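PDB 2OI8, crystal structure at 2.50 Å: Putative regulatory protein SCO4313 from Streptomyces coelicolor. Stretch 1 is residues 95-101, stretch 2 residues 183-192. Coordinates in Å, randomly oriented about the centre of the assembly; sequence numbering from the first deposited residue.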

# COMPACT_ATOMS: atom_id res chain seq x y z
N ALA A 95 -8.30 -11.20 12.31
CA ALA A 95 -9.46 -10.41 11.93
C ALA A 95 -9.06 -9.45 10.78
O ALA A 95 -9.73 -9.35 9.73
CB ALA A 95 -9.98 -9.63 13.13
N LEU A 96 -7.94 -8.78 10.98
CA LEU A 96 -7.45 -7.80 10.01
C LEU A 96 -7.14 -8.45 8.65
O LEU A 96 -7.40 -7.84 7.62
CB LEU A 96 -6.23 -7.04 10.57
CG LEU A 96 -5.61 -5.99 9.63
CD1 LEU A 96 -6.63 -4.87 9.24
CD2 LEU A 96 -4.30 -5.38 10.19
N ARG A 97 -6.61 -9.69 8.67
CA ARG A 97 -6.19 -10.39 7.45
C ARG A 97 -7.39 -10.69 6.58
O ARG A 97 -7.38 -10.41 5.37
CB ARG A 97 -5.43 -11.69 7.77
CG ARG A 97 -4.84 -12.40 6.53
CD ARG A 97 -3.73 -13.41 6.86
NE ARG A 97 -3.32 -14.11 5.64
CZ ARG A 97 -2.40 -13.66 4.79
NH1 ARG A 97 -1.77 -12.52 5.04
NH2 ARG A 97 -2.08 -14.32 3.68
N ALA A 98 -8.43 -11.22 7.21
CA ALA A 98 -9.64 -11.66 6.51
C ALA A 98 -10.43 -10.48 5.97
O ALA A 98 -10.93 -10.52 4.84
CB ALA A 98 -10.50 -12.52 7.43
N TRP A 99 -10.55 -9.44 6.79
CA TRP A 99 -11.16 -8.20 6.35
C TRP A 99 -10.41 -7.67 5.11
O TRP A 99 -11.03 -7.29 4.10
CB TRP A 99 -11.17 -7.16 7.48
CG TRP A 99 -11.72 -5.85 7.02
CD1 TRP A 99 -13.03 -5.47 7.01
CD2 TRP A 99 -10.99 -4.74 6.47
NE1 TRP A 99 -13.16 -4.20 6.49
CE2 TRP A 99 -11.92 -3.73 6.15
CE3 TRP A 99 -9.63 -4.51 6.21
CZ2 TRP A 99 -11.55 -2.51 5.59
CZ3 TRP A 99 -9.26 -3.30 5.65
CH2 TRP A 99 -10.22 -2.31 5.36
N ALA A 100 -9.08 -7.64 5.18
CA ALA A 100 -8.26 -7.24 4.04
C ALA A 100 -8.51 -8.16 2.85
O ALA A 100 -8.79 -7.70 1.74
CB ALA A 100 -6.76 -7.25 4.42
N LEU A 101 -8.40 -9.45 3.06
CA LEU A 101 -8.49 -10.36 1.93
C LEU A 101 -9.93 -10.49 1.46
O LEU A 101 -10.19 -10.87 0.32
CB LEU A 101 -7.87 -11.73 2.23
CG LEU A 101 -6.36 -11.72 2.54
CD1 LEU A 101 -5.88 -13.10 2.93
CD2 LEU A 101 -5.52 -11.18 1.37
N LEU A 183 1.84 -5.63 9.90
CA LEU A 183 0.81 -6.47 9.26
C LEU A 183 0.21 -5.90 7.96
O LEU A 183 -0.21 -6.65 7.06
CB LEU A 183 -0.31 -6.77 10.27
CG LEU A 183 0.21 -7.52 11.51
CD1 LEU A 183 -0.92 -7.79 12.44
CD2 LEU A 183 0.94 -8.81 11.16
N HIS A 184 0.16 -4.56 7.88
CA HIS A 184 -0.20 -3.88 6.64
C HIS A 184 0.88 -4.04 5.58
O HIS A 184 0.56 -4.14 4.40
CB HIS A 184 -0.54 -2.42 6.89
CG HIS A 184 -1.90 -2.24 7.48
ND1 HIS A 184 -3.05 -2.39 6.73
CD2 HIS A 184 -2.30 -1.93 8.73
CE1 HIS A 184 -4.10 -2.20 7.51
NE2 HIS A 184 -3.67 -1.90 8.73
N GLY A 185 2.14 -4.08 6.04
CA GLY A 185 3.29 -4.30 5.17
C GLY A 185 3.08 -5.59 4.42
O GLY A 185 3.19 -5.61 3.21
N VAL A 186 2.74 -6.66 5.13
CA VAL A 186 2.50 -7.92 4.41
C VAL A 186 1.15 -7.98 3.69
O VAL A 186 1.09 -8.43 2.56
CB VAL A 186 2.85 -9.18 5.23
CG1 VAL A 186 3.30 -8.83 6.62
CG2 VAL A 186 1.72 -10.22 5.21
N LEU A 187 0.09 -7.45 4.28
CA LEU A 187 -1.19 -7.45 3.61
C LEU A 187 -1.18 -6.69 2.29
O LEU A 187 -1.68 -7.19 1.28
CB LEU A 187 -2.31 -6.92 4.53
CG LEU A 187 -2.67 -7.86 5.67
CD1 LEU A 187 -3.69 -7.21 6.59
CD2 LEU A 187 -3.16 -9.22 5.14
N SER A 188 -0.62 -5.50 2.29
CA SER A 188 -0.68 -4.74 1.05
C SER A 188 0.36 -5.21 0.05
O SER A 188 0.14 -5.13 -1.15
CB SER A 188 -0.59 -3.26 1.33
OG SER A 188 0.47 -3.03 2.20
N LEU A 189 1.47 -5.76 0.53
CA LEU A 189 2.42 -6.38 -0.40
C LEU A 189 1.81 -7.56 -1.07
O LEU A 189 2.00 -7.73 -2.25
CB LEU A 189 3.75 -6.77 0.25
CG LEU A 189 4.71 -5.62 0.54
CD1 LEU A 189 5.94 -6.20 1.21
CD2 LEU A 189 5.11 -4.86 -0.73
N GLU A 190 1.07 -8.39 -0.33
CA GLU A 190 0.40 -9.51 -0.99
C GLU A 190 -0.74 -9.09 -1.90
O GLU A 190 -0.76 -9.49 -3.07
CB GLU A 190 0.03 -10.68 -0.06
CG GLU A 190 -0.83 -10.39 1.14
CD GLU A 190 -0.68 -11.49 2.22
OE1 GLU A 190 -0.54 -12.70 1.86
OE2 GLU A 190 -0.71 -11.16 3.43
N LEU A 191 -1.63 -8.23 -1.40
CA LEU A 191 -2.71 -7.62 -2.21
C LEU A 191 -2.23 -6.77 -3.41
O LEU A 191 -2.95 -6.63 -4.40
CB LEU A 191 -3.62 -6.77 -1.31
CG LEU A 191 -4.48 -7.55 -0.30
CD1 LEU A 191 -5.42 -6.61 0.49
CD2 LEU A 191 -5.32 -8.59 -1.04
N ALA A 192 -1.03 -6.19 -3.31
CA ALA A 192 -0.45 -5.42 -4.41
C ALA A 192 0.24 -6.33 -5.43
O ALA A 192 0.81 -5.84 -6.38
CB ALA A 192 0.56 -4.39 -3.85

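Leu187 lies at the heart of the contact, and more of its surface is covered by the opposing helix than that of any other residue here. Its CA-to-CB bond points sideways, but the m,t rotamer carries the branched end across, so that Leu187 CD1 sits 3.8 Å from Leu96 CG and also 3.8 Å from Ala100 CB. Leucine suits this position because its two methyls can meet several neighbours at once. Alanine suits the other side: the methyl of Ala100 points toward the second helix and leaves room for the ends of two leucines, with Leu191 CD1 lying 4.2 Å from Ala100 CB.

The backbones of the two helices lie side by side. Stretch 1 is helical throughout and stretch 2 as far as Leu191; the two helices run in nearly the same direction, their axes inclined at 24° and approaching to 10.6 Å. Arg97 is paired in register with Leu187, and Leu101 with Leu191, one helical turn further along each helix. At that later turn Leu101 CD2 meets Leu191 CD2 at 3.5 Å, extending the apolar seam toward a more exposed region.

At the earlier turn the CA-to-CB bond of Leu96 points toward the second helix. Leu96 CD2 packs 4.2 Å from Leu183 CB and lies over one face of the His184 ring, 4.2 Å from the ring centroid, a CH-pi contact in which a methyl meets the pi cloud.

The polar edge belongs to Arg97 and Glu190. The CA-to-CB bond of Arg97 points sideways, but its extended chain brings the guanidinium across to the carboxylate in a two-pronged salt bridge: Arg97 NH1 donates to Glu190 OE2 at 2.4 Å, very short for a hydrogen bond, and Arg97 NH2 donates to Glu190 OE1 at 2.9 Å. Arginine fits because its planar group offers two N-H donors to two oxygens, while Arg97 NH1 also lies 3.6 Å from Leu187 CD2, bringing the charged pair up against the apolar centre. Glutamate fits because its CA-to-CB bond points toward the first helix and its carboxylate supplies the negative charge and both acceptor oxygens.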